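Local coordinates for biuret hydrolase (PDB 6C62), which hydrolyses 1-carboxybiuret to urea-1,3-dicarboxylate and ammonia, a step in the bacterial breakdown of atrazine, at residues A48-I53 and G111-G116; P64-L69 and Q105-A110; P70-N75 and G161-S166; A101-R106 and D224-P229. All blocks are in the same frame, centred on the assembly; numbering follows the deposited sequence. Where two conformers were deposited one is given.

Contact 1: A48-I53 and G111-G116; sequences AEADAI and GAVLLG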
loop_
_atom_site.group_PDB
_atom_site.type_symbol
_atom_site.label_atom_id
_atom_site.label_comp_id
_atom_site.label_asym_id
_atom_site.label_seq_id
_atom_site.Cartn_x
_atom_site.Cartn_y
_atom_site.Cartn_z
ATOM N N ALA A 48 22.077 -2.457 -36.872
ATOM C CA ALA A 48 21.251 -1.379 -37.450
ATOM C C ALA A 48 21.326 -0.126 -36.585
ATOM O O ALA A 48 21.366 0.985 -37.141
ATOM C CB ALA A 48 19.812 -1.789 -37.605
ATOM N N GLU A 49 21.373 -0.268 -35.253
ATOM C CA GLU A 49 21.528 0.892 -34.373
ATOM C C GLU A 49 22.856 1.618 -34.558
ATOM O O GLU A 49 22.901 2.878 -34.614
ATOM C CB GLU A 49 21.279 0.557 -32.893
ATOM C CG GLU A 49 19.792 0.340 -32.556
ATOM C CD GLU A 49 19.521 -0.202 -31.113
ATOM O OE1 GLU A 49 20.451 -0.701 -30.422
ATOM O OE2 GLU A 49 18.343 -0.197 -30.660
ATOM N N ALA A 50 23.924 0.829 -34.649
ATOM C CA ALA A 50 25.273 1.363 -34.850
ATOM C C ALA A 50 25.350 2.064 -36.231
ATOM O O ALA A 50 25.855 3.231 -36.339
ATOM C CB ALA A 50 26.306 0.248 -34.725
ATOM N N ASP A 51 24.835 1.386 -37.250
ATOM C CA ASP A 51 24.752 1.987 -38.574
ATOM C C ASP A 51 24.037 3.376 -38.562
ATOM O O ASP A 51 24.484 4.334 -39.206
ATOM C CB ASP A 51 24.047 1.072 -39.544
ATOM C CG ASP A 51 24.966 -0.090 -40.082
ATOM O OD1 ASP A 51 26.216 -0.203 -39.772
ATOM O OD2 ASP A 51 24.414 -0.912 -40.877
ATOM N N ALA A 52 22.917 3.453 -37.862
ATOM C CA ALA A 52 22.149 4.705 -37.772
ATOM C C ALA A 52 22.923 5.845 -37.118
ATOM O O ALA A 52 22.794 7.002 -37.515
ATOM C CB ALA A 52 20.798 4.481 -37.076
ATOM N N ILE A 53 23.702 5.545 -36.084
ATOM C CA ILE A 53 24.572 6.543 -35.468
ATOM C C ILE A 53 25.638 7.036 -36.497
ATOM O O ILE A 53 25.889 8.253 -36.600
ATOM C CB ILE A 53 25.304 5.973 -34.221
ATOM C CG1 ILE A 53 24.328 5.658 -33.070
ATOM C CG2 ILE A 53 26.433 6.904 -33.744
ATOM C CD1 ILE A 53 23.583 6.851 -32.550
ATOM N N GLY A 111 21.338 7.183 -27.941
ATOM C CA GLY A 111 22.279 6.729 -28.978
ATOM C C GLY A 111 22.933 5.415 -28.633
ATOM O O GLY A 111 23.765 4.986 -29.363
ATOM N N ALA A 112 22.578 4.799 -27.494
ATOM C CA ALA A 112 23.203 3.556 -27.109
ATOM C C ALA A 112 22.714 2.401 -27.986
ATOM O O ALA A 112 21.609 2.412 -28.521
ATOM C CB ALA A 112 23.016 3.297 -25.636
ATOM N N VAL A 113 23.557 1.392 -28.087
ATOM C CA VAL A 113 23.392 0.247 -28.985
ATOM C C VAL A 113 23.236 -1.055 -28.212
ATOM O O VAL A 113 24.179 -1.520 -27.500
ATOM C CB VAL A 113 24.634 0.144 -29.912
ATOM C CG1 VAL A 113 24.584 -1.105 -30.770
ATOM C CG2 VAL A 113 24.711 1.390 -30.800
ATOM N N LEU A 114 22.083 -1.708 -28.388
ATOM C CA LEU A 114 21.728 -2.849 -27.573
ATOM C C LEU A 114 22.269 -4.149 -28.145
ATOM O O LEU A 114 21.935 -4.507 -29.285
ATOM C CB LEU A 114 20.195 -2.948 -27.432
ATOM C CG LEU A 114 19.680 -4.185 -26.688
ATOM C CD1 LEU A 114 20.041 -4.082 -25.256
ATOM C CD2 LEU A 114 18.191 -4.263 -26.804
ATOM N N LEU A 115 23.036 -4.872 -27.337
ATOM C CA LEU A 115 23.642 -6.120 -27.741
ATOM C C LEU A 115 22.900 -7.363 -27.285
ATOM O O LEU A 115 23.091 -8.464 -27.901
ATOM C CB LEU A 115 25.083 -6.191 -27.255
ATOM C CG LEU A 115 26.099 -5.695 -28.271
ATOM C CD1 LEU A 115 25.812 -4.378 -28.949
ATOM C CD2 LEU A 115 27.362 -5.536 -27.484
ATOM N N GLY A 116 22.069 -7.242 -26.239
ATOM C CA GLY A 116 21.137 -8.317 -25.947
ATOM C C GLY A 116 20.754 -8.455 -24.486
ATOM O O GLY A 116 20.804 -7.464 -23.727
#
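E49 reaches from helix 43-58 to the backbone of L114 in strand 113-118. Its CB lies 4.1 Å from CG2 of V113. CG stands beside the backbone N and anti to the carbonyl carbon (chi1 -74°), and the chain is extended beyond it. The carboxylate is thereby carried out to the strand, where CD lies 4.0 Å from L114 N. OE1 accepts the N-H of L114 at 2.8 Å from L114 N. The bond is nearly straight, 173° at the hydrogen, and the donor arrives almost along the C-O axis. OE1 also comes within 3.4 Å of V113 CA. The other oxygen, OE2, forms a salt bridge with R45 of the same helix. An alanine here would probably leave the L114 N-H without its acceptor and R45 without this charge partner.

Beside this bond the contact is van der Waals packing. V113 turns CG2 to the helix, 4.0 Å from A50 N and 4.4 Å from A50 CB. I53 sets CD1 3.7 Å from the carbonyl O of G111, where a Schellman motif ends helix 102-109. The 48-53 part of helix 43-58 runs nearly antiparallel to strand segment 113-116, at 165°. V113 and L115 make backbone bonds to strand 70-74. One carboxylate thus serves a backbone N-H and an arginine, and these two partners would probably favour its ionised form.

Contact 2: P64-L69 and Q105-A110; sequences PPLAGL and QRLKAA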
loop_
_atom_site.group_PDB
_atom_site.type_symbol
_atom_site.label_atom_id
_atom_site.label_comp_id
_atom_site.label_asym_id
_atom_site.label_seq_id
_atom_site.Cartn_x
_atom_site.Cartn_y
_atom_site.Cartn_z
ATOM N N PRO A 64 23.924 12.307 -29.787
ATOM C CA PRO A 64 23.433 12.288 -28.414
ATOM C C PRO A 64 24.519 11.703 -27.448
ATOM O O PRO A 64 25.590 11.184 -27.895
ATOM C CB PRO A 64 22.128 11.481 -28.530
ATOM C CG PRO A 64 22.431 10.541 -29.652
ATOM C CD PRO A 64 23.208 11.367 -30.643
ATOM N N PRO A 65 24.317 11.864 -26.149
ATOM C CA PRO A 65 25.403 11.664 -25.189
ATOM C C PRO A 65 25.929 10.253 -25.045
ATOM O O PRO A 65 27.065 10.082 -24.565
ATOM C CB PRO A 65 24.785 12.071 -23.849
ATOM C CG PRO A 65 23.569 12.732 -24.193
ATOM C CD PRO A 65 23.099 12.380 -25.522
ATOM N N LEU A 66 25.148 9.255 -25.422
ATOM C CA LEU A 66 25.646 7.856 -25.388
ATOM C C LEU A 66 25.856 7.287 -26.792
ATOM O O LEU A 66 25.857 6.066 -26.982
ATOM C CB LEU A 66 24.668 6.965 -24.611
ATOM C CG LEU A 66 24.471 7.357 -23.118
ATOM C CD1 LEU A 66 23.530 6.397 -22.428
ATOM C CD2 LEU A 66 25.759 7.392 -22.360
ATOM N N ALA A 67 26.036 8.134 -27.787
ATOM C CA ALA A 67 26.052 7.678 -29.186
ATOM C C ALA A 67 27.069 6.614 -29.484
ATOM O O ALA A 67 28.270 6.830 -29.368
ATOM C CB ALA A 67 26.260 8.863 -30.147
ATOM N N GLY A 68 26.574 5.437 -29.827
ATOM C CA GLY A 68 27.384 4.303 -30.231
ATOM C C GLY A 68 27.816 3.381 -29.104
ATOM O O GLY A 68 28.492 2.391 -29.358
ATOM N N LEU A 69 27.441 3.684 -27.864
ATOM C CA LEU A 69 27.920 2.934 -26.678
ATOM C C LEU A 69 27.186 1.594 -26.593
ATOM O O LEU A 69 25.976 1.553 -26.522
ATOM C CB LEU A 69 27.699 3.733 -25.406
ATOM C CG LEU A 69 28.321 3.105 -24.146
ATOM C CD1 LEU A 69 29.815 3.334 -24.106
ATOM C CD2 LEU A 69 27.739 3.641 -22.887
ATOM N N GLN A 105 14.189 2.120 -24.149
ATOM C CA GLN A 105 13.793 3.205 -25.078
ATOM C C GLN A 105 14.599 4.473 -24.818
ATOM O O GLN A 105 15.046 5.120 -25.747
ATOM C CB GLN A 105 12.305 3.580 -24.972
ATOM C CG GLN A 105 11.281 2.454 -25.254
ATOM C CD GLN A 105 9.773 2.769 -24.954
ATOM O OE1 GLN A 105 9.360 3.917 -24.588
ATOM N NE2 GLN A 105 8.950 1.690 -25.030
ATOM N N ARG A 106 14.801 4.821 -23.546
ATOM C CA ARG A 106 15.585 6.028 -23.201
ATOM C C ARG A 106 17.081 5.900 -23.544
ATOM O O ARG A 106 17.693 6.872 -24.020
ATOM C CB ARG A 106 15.299 6.428 -21.759
ATOM C CG ARG A 106 13.877 6.938 -21.654
ATOM C CD ARG A 106 13.497 7.398 -20.290
ATOM N NE ARG A 106 12.070 7.695 -20.194
ATOM C CZ ARG A 106 11.508 8.121 -19.059
ATOM N NH1 ARG A 106 12.224 8.272 -17.953
ATOM N NH2 ARG A 106 10.204 8.367 -19.004
ATOM N N LEU A 107 17.652 4.700 -23.357
ATOM C CA LEU A 107 19.040 4.490 -23.711
ATOM C C LEU A 107 19.194 4.552 -25.232
ATOM O O LEU A 107 20.126 5.124 -25.744
ATOM C CB LEU A 107 19.604 3.187 -23.151
ATOM C CG LEU A 107 19.830 3.195 -21.612
ATOM C CD1 LEU A 107 20.269 1.791 -21.163
ATOM C CD2 LEU A 107 20.798 4.244 -21.155
ATOM N N LYS A 108 18.275 3.915 -25.943
ATOM C CA LYS A 108 18.225 3.969 -27.397
ATOM C C LYS A 108 18.170 5.450 -27.913
ATOM O O LYS A 108 18.954 5.808 -28.787
ATOM C CB LYS A 108 17.048 3.170 -27.931
ATOM C CG LYS A 108 16.906 3.304 -29.415
ATOM C CD LYS A 108 15.831 2.403 -29.977
ATOM C CE LYS A 108 15.025 3.112 -31.068
ATOM N NZ LYS A 108 15.096 2.596 -32.496
ATOM N N ALA A 109 17.287 6.268 -27.335
ATOM C CA ALA A 109 17.161 7.699 -27.672
ATOM C C ALA A 109 18.454 8.448 -27.395
ATOM O O ALA A 109 18.711 9.433 -28.043
ATOM C CB ALA A 109 15.995 8.386 -26.918
ATOM N N ALA A 110 19.223 8.035 -26.379
ATOM C CA ALA A 110 20.499 8.639 -26.122
ATOM C C ALA A 110 21.637 8.115 -27.039
ATOM O O ALA A 110 22.748 8.561 -26.915
ATOM C CB ALA A 110 20.876 8.437 -24.655
#
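L66 and A110 meet through one backbone hydrogen bond. L66 N donates to A110 O at 2.9 Å. The bond is bent, 139° at the hydrogen, and the N-H comes in somewhat tilted from the carbonyl plane. A67 N also lies near this oxygen, but its angle is poor. Its N-H goes instead to P64 O, 3.1 Å from A67 N, and closes a type I turn from P64 to A67.

Carbon atoms gather round the same oxygen. P64 brings CB and CG of its ring against it, both 3.4 Å from A110 O. CB of L66 also lies 3.4 Å from A110 O.

The chain order here is strand 70-74, helix 102-109, strand 113-118. The two strands are parallel neighbours in the sheet, and the helix links them as a beta-alpha-beta crossover. The contact sits at the C-terminal end of that helix, where the loop leading into strand 70-74 passes by.

The apolar part is carried by L66. Its CG is anti to the carbonyl carbon (chi1 -62°), and an extended chi2 of -178° carries CD1 on to the helix. CD1 lies 3.7 Å from CD2 of L107 and 4.0 Å from CB of A110. The two leucine side chains cross obliquely. L221 and A225 of helix 216-226 and I7 of helix 3-11 also touch L66.

A second turn, type II, follows from L66 to L69. L69 N bonds to L66 O at 3.0 Å, and G68 takes the positive phi that this turn requires.

Contact 3: P70-N75 and G161-S166; sequences PYAVKN and GQVPLS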
loop_
_atom_site.group_PDB
_atom_site.type_symbol
_atom_site.label_atom_id
_atom_site.label_comp_id
_atom_site.label_asym_id
_atom_site.label_seq_id
_atom_site.Cartn_x
_atom_site.Cartn_y
_atom_site.Cartn_z
ATOM N N PRO A 70 27.913 0.479 -26.653
ATOM C CA PRO A 70 27.207 -0.795 -26.458
ATOM C C PRO A 70 26.738 -1.062 -25.040
ATOM O O PRO A 70 27.390 -0.641 -24.060
ATOM C CB PRO A 70 28.275 -1.828 -26.804
ATOM C CG PRO A 70 29.311 -1.097 -27.559
ATOM C CD PRO A 70 29.324 0.266 -26.983
ATOM N N TYR A 71 25.609 -1.765 -24.925
ATOM C CA TYR A 71 25.045 -2.131 -23.610
ATOM C C TYR A 71 24.224 -3.401 -23.763
ATOM O O TYR A 71 23.926 -3.846 -24.906
ATOM C CB TYR A 71 24.229 -1.002 -22.990
ATOM C CG TYR A 71 22.895 -0.769 -23.584
ATOM C CD1 TYR A 71 22.767 -0.158 -24.843
ATOM C CD2 TYR A 71 21.715 -1.150 -22.931
ATOM C CE1 TYR A 71 21.545 0.092 -25.376
ATOM C CE2 TYR A 71 20.465 -0.888 -23.478
ATOM C CZ TYR A 71 20.367 -0.261 -24.679
ATOM O OH TYR A 71 19.117 -0.037 -25.310
ATOM N N ALA A 72 24.004 -4.037 -22.636
ATOM C CA ALA A 72 23.100 -5.175 -22.568
ATOM C C ALA A 72 22.246 -5.088 -21.328
ATOM O O ALA A 72 22.561 -4.328 -20.380
ATOM C CB ALA A 72 23.878 -6.464 -22.626
ATOM N N VAL A 73 21.145 -5.852 -21.305
ATOM C CA VAL A 73 20.170 -5.722 -20.174
ATOM C C VAL A 73 19.810 -7.067 -19.552
ATOM O O VAL A 73 19.679 -8.077 -20.252
ATOM C CB VAL A 73 18.883 -4.989 -20.649
ATOM C CG1 VAL A 73 19.284 -3.613 -21.209
ATOM C CG2 VAL A 73 18.126 -5.777 -21.695
ATOM N N LYS A 74 19.637 -7.080 -18.238
ATOM C CA LYS A 74 19.097 -8.241 -17.552
ATOM C C LYS A 74 17.809 -8.696 -18.238
ATOM O O LYS A 74 16.992 -7.856 -18.679
ATOM C CB LYS A 74 18.843 -7.831 -16.114
ATOM C CG LYS A 74 18.473 -8.957 -15.173
ATOM C CD LYS A 74 18.327 -8.366 -13.774
ATOM C CE LYS A 74 18.135 -9.454 -12.742
ATOM N NZ LYS A 74 18.128 -8.840 -11.386
ATOM N N ASN A 75 17.643 -10.013 -18.406
ATOM C CA ASN A 75 16.576 -10.523 -19.258
ATOM C C ASN A 75 15.179 -10.463 -18.643
ATOM O O ASN A 75 14.251 -11.022 -19.201
ATOM C CB ASN A 75 16.956 -11.868 -19.866
ATOM C CG ASN A 75 16.889 -13.060 -18.903
ATOM O OD1 ASN A 75 16.230 -13.020 -17.876
ATOM N ND2 ASN A 75 17.620 -14.114 -19.241
ATOM N N GLY A 161 34.747 -7.358 -19.998
ATOM C CA GLY A 161 34.977 -6.462 -21.122
ATOM C C GLY A 161 34.030 -6.630 -22.312
ATOM O O GLY A 161 34.325 -6.154 -23.389
ATOM N N GLN A 162 32.871 -7.295 -22.135
ATOM C CA GLN A 162 31.930 -7.510 -23.260
ATOM C C GLN A 162 31.162 -6.218 -23.583
ATOM O O GLN A 162 30.985 -5.895 -24.744
ATOM C CB GLN A 162 30.952 -8.652 -22.981
ATOM C CG GLN A 162 31.623 -10.036 -22.824
ATOM C CD GLN A 162 30.729 -11.082 -22.159
ATOM O OE1 GLN A 162 29.654 -10.746 -21.683
ATOM N NE2 GLN A 162 31.148 -12.347 -22.152
ATOM N N VAL A 163 30.668 -5.540 -22.556
ATOM C CA VAL A 163 30.053 -4.236 -22.703
ATOM C C VAL A 163 30.490 -3.318 -21.588
ATOM O O VAL A 163 30.861 -3.779 -20.529
ATOM C CB VAL A 163 28.476 -4.303 -22.722
ATOM C CG1 VAL A 163 28.010 -5.016 -23.958
ATOM C CG2 VAL A 163 27.929 -5.018 -21.511
ATOM N N PRO A 164 30.479 -2.004 -21.833
ATOM C CA PRO A 164 30.838 -1.019 -20.836
ATOM C C PRO A 164 29.681 -0.618 -19.853
ATOM O O PRO A 164 29.955 -0.023 -18.845
ATOM C CB PRO A 164 31.243 0.195 -21.672
ATOM C CG PRO A 164 30.382 0.107 -22.899
ATOM C CD PRO A 164 30.314 -1.387 -23.176
ATOM N N LEU A 165 28.427 -0.951 -20.191
ATOM C CA LEU A 165 27.215 -0.545 -19.475
ATOM C C LEU A 165 26.250 -1.704 -19.525
ATOM O O LEU A 165 26.107 -2.365 -20.570
ATOM C CB LEU A 165 26.595 0.653 -20.181
ATOM C CG LEU A 165 25.183 1.115 -19.762
ATOM C CD1 LEU A 165 25.164 1.637 -18.326
ATOM C CD2 LEU A 165 24.719 2.235 -20.689
ATOM N N SER A 166 25.607 -1.980 -18.397
ATOM C CA SER A 166 24.464 -2.857 -18.426
ATOM C C SER A 166 23.361 -2.352 -17.512
ATOM O O SER A 166 23.565 -1.431 -16.715
ATOM C CB SER A 166 24.852 -4.289 -18.050
ATOM O OG SER A 166 25.357 -4.318 -16.737
#
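Y71 and L165 stand side by side on one face of the sheet, while A72 and S166 point to the other. CB of Y71 touches CG of L165 at 4.0 Å. The aromatic ring does not follow L165. Y71 CG lies between the backbone N and the carbonyl carbon (chi1 75°), and the ring leads away to V104 and L107 of helix 102-109. V163, in the loop before strand 165-170, sets CG2 4.4 Å from CB of A72. S166 turns OG to the carbonyl O of S154 in helix 152-159.

The two strands, 70-74 and 165-170, are parallel neighbours in the mixed sheet at the core of this amidase-family chain. A72 N donates to L165 O in a weak bond of 3.4 Å. A CA-H contact from S166 CA to A72 O, 3.1 Å, runs beside it. Strand 70-74 ends at K74, by similarity part of the charge relay, whose NZ bonds to the hydroxyls of S150, S151 and S169.

At the start of this strand P70 touches P164, CB to CD at 4.2 Å. CD of P164 also comes to 3.1 Å from P70 O, a buried oxygen that has no hydrogen-bond partner in the model.

Contact 4: A101-R106 and D224-P229; sequences AVLVQR and DAMQGP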
loop_
_atom_site.group_PDB
_atom_site.type_symbol
_atom_site.label_atom_id
_atom_site.label_comp_id
_atom_site.label_asym_id
_atom_site.label_seq_id
_atom_site.Cartn_x
_atom_site.Cartn_y
_atom_site.Cartn_z
ATOM N N ALA A 101 11.273 -2.018 -22.971
ATOM C CA ALA A 101 11.118 -1.365 -21.668
ATOM C C ALA A 101 11.404 0.105 -21.823
ATOM O O ALA A 101 12.254 0.508 -22.601
ATOM C CB ALA A 101 12.140 -1.928 -20.700
ATOM N N VAL A 102 10.732 0.908 -21.034
ATOM C CA VAL A 102 11.001 2.351 -21.066
ATOM C C VAL A 102 12.475 2.702 -20.886
ATOM O O VAL A 102 12.971 3.573 -21.579
ATOM C CB VAL A 102 10.096 3.080 -20.010
ATOM C CG1 VAL A 102 10.484 4.509 -19.840
ATOM C CG2 VAL A 102 8.634 2.979 -20.473
ATOM N N LEU A 103 13.191 2.053 -19.951
ATOM C CA LEU A 103 14.581 2.393 -19.805
ATOM C C LEU A 103 15.459 2.070 -21.043
ATOM O O LEU A 103 16.415 2.839 -21.365
ATOM C CB LEU A 103 15.196 1.740 -18.566
ATOM C CG LEU A 103 14.531 2.066 -17.247
ATOM C CD1 LEU A 103 15.372 1.552 -16.134
ATOM C CD2 LEU A 103 14.307 3.574 -17.111
ATOM N N VAL A 104 15.119 0.973 -21.724
ATOM C CA VAL A 104 15.750 0.621 -22.990
ATOM C C VAL A 104 15.455 1.681 -24.052
ATOM O O VAL A 104 16.393 2.112 -24.761
ATOM C CB VAL A 104 15.334 -0.790 -23.454
ATOM C CG1 VAL A 104 15.855 -1.075 -24.870
ATOM C CG2 VAL A 104 15.786 -1.837 -22.444
ATOM N N GLN A 105 14.189 2.120 -24.149
ATOM C CA GLN A 105 13.793 3.205 -25.078
ATOM C C GLN A 105 14.599 4.473 -24.818
ATOM O O GLN A 105 15.046 5.120 -25.747
ATOM C CB GLN A 105 12.305 3.580 -24.972
ATOM C CG GLN A 105 11.281 2.454 -25.254
ATOM C CD GLN A 105 9.773 2.769 -24.954
ATOM O OE1 GLN A 105 9.360 3.917 -24.588
ATOM N NE2 GLN A 105 8.950 1.690 -25.030
ATOM N N ARG A 106 14.801 4.821 -23.546
ATOM C CA ARG A 106 15.585 6.028 -23.201
ATOM C C ARG A 106 17.081 5.900 -23.544
ATOM O O ARG A 106 17.693 6.872 -24.020
ATOM C CB ARG A 106 15.299 6.428 -21.759
ATOM C CG ARG A 106 13.877 6.938 -21.654
ATOM C CD ARG A 106 13.497 7.398 -20.290
ATOM N NE ARG A 106 12.070 7.695 -20.194
ATOM C CZ ARG A 106 11.508 8.121 -19.059
ATOM N NH1 ARG A 106 12.224 8.272 -17.953
ATOM N NH2 ARG A 106 10.204 8.367 -19.004
ATOM N N ASP A 224 21.545 9.684 -16.106
ATOM C CA ASP A 224 20.933 10.913 -16.722
ATOM C C ASP A 224 20.072 10.649 -17.957
ATOM O O ASP A 224 18.943 11.134 -18.046
ATOM C CB ASP A 224 21.978 11.973 -17.030
ATOM C CG ASP A 224 22.497 12.690 -15.741
ATOM O OD1 ASP A 224 22.137 12.259 -14.552
ATOM O OD2 ASP A 224 23.318 13.651 -15.923
ATOM N N ALA A 225 20.530 9.754 -18.813
ATOM C CA ALA A 225 19.768 9.352 -19.985
ATOM C C ALA A 225 18.420 8.693 -19.669
ATOM O O ALA A 225 17.443 8.875 -20.434
ATOM C CB ALA A 225 20.633 8.418 -20.850
ATOM N N MET A 226 18.378 7.957 -18.561
ATOM C CA MET A 226 17.214 7.163 -18.177
ATOM C C MET A 226 16.145 7.916 -17.303
ATOM O O MET A 226 15.016 7.501 -17.169
ATOM C CB MET A 226 17.730 5.943 -17.422
ATOM C CG MET A 226 18.389 4.974 -18.358
ATOM S SD MET A 226 18.673 3.352 -17.569
ATOM C CE MET A 226 19.944 3.767 -16.399
ATOM N N GLN A 227 16.555 9.027 -16.741
ATOM C CA GLN A 227 15.711 9.799 -15.820
ATOM C C GLN A 227 14.515 10.436 -16.500
ATOM O O GLN A 227 14.588 10.767 -17.678
ATOM C CB GLN A 227 16.503 10.933 -15.207
ATOM C CG GLN A 227 17.412 10.587 -14.041
ATOM C CD GLN A 227 17.874 11.866 -13.355
ATOM O OE1 GLN A 227 17.049 12.594 -12.849
ATOM N NE2 GLN A 227 19.189 12.136 -13.358
ATOM N N GLY A 228 13.426 10.613 -15.753
ATOM C CA GLY A 228 12.274 11.333 -16.258
ATOM C C GLY A 228 10.988 10.698 -15.762
ATOM O O GLY A 228 10.910 9.461 -15.644
ATOM N N PRO A 229 9.963 11.521 -15.532
ATOM C CA PRO A 229 8.649 10.986 -15.158
ATOM C C PRO A 229 8.074 10.068 -16.210
ATOM O O PRO A 229 8.436 10.150 -17.363
ATOM C CB PRO A 229 7.759 12.229 -15.000
ATOM C CG PRO A 229 8.469 13.313 -15.720
ATOM C CD PRO A 229 9.923 12.988 -15.787
HETATM O O HOH W 1 17.460 9.316 -23.147
#
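R106 directs its guanidinium at three backbone carbonyls just where helix 216-226 ends. NH1 holds two of them. It donates to M226 O at 3.0 Å (156° at the hydrogen) and to G228 O at 2.9 Å (171°). NH2 donates to P229 O at 3.0 Å. M226 O and G228 O lie in the guanidinium plane, and P229 O is tilted from it. Each donor stands above the plane of its carbonyl group.

The arginine reaches this far because CG is anti to the carbonyl carbon (chi1 -69°) and the chain is extended from CG to NE. V102 CG1 lies over one face of the guanidinium, offset toward its rim. A glutamine in place of R106 would probably leave some of these three carbonyls without their donor and let the loop after the helix move. At G228 a side chain would press on NH1, and the backbone angles there also call for glycine.

At the root of R106, CB lies 3.5 Å from A225 O. A water donates to both R106 O and A225 O, 2.6 Å from the former. L103 and M226 cross at about a right angle, with SD of M226 4.0 Å from L103 CB. Both rest on L167 of the sheet.

Further out, D224 bonds to S244 OG and V245 N, and Q227 OE1 to Q242 N. Helices 102-109 and 216-226 pack together on one face of the amidase sheet, with an arginine of the first meeting the last carbonyl of the second and two carbonyls of the loop that follows.

How the contacts relate
Contacts 1 and 2 are closest, with centres 8 Å apart. Backbone bonds from V113 N to L69 O (2.9 Å) and from G68 N to G111 O join them. Contact 1 meets contact 3 in the sheet, where L115 N lies 2.8 Å from Y71 O. Helix 102-109 serves contacts 2 and 4, whose centres are 10 Å apart. There A110 CB packs on A225 CB at 3.8 Å. L107 CD1 lies 3.5 Å from Y71 CE2, which joins contacts 2 and 3. Contact 3 holds K74, catalytic by similarity. Side chain to side chain, L114 of contact 1 and L103 of contact 4 are each about 10 Å from K74.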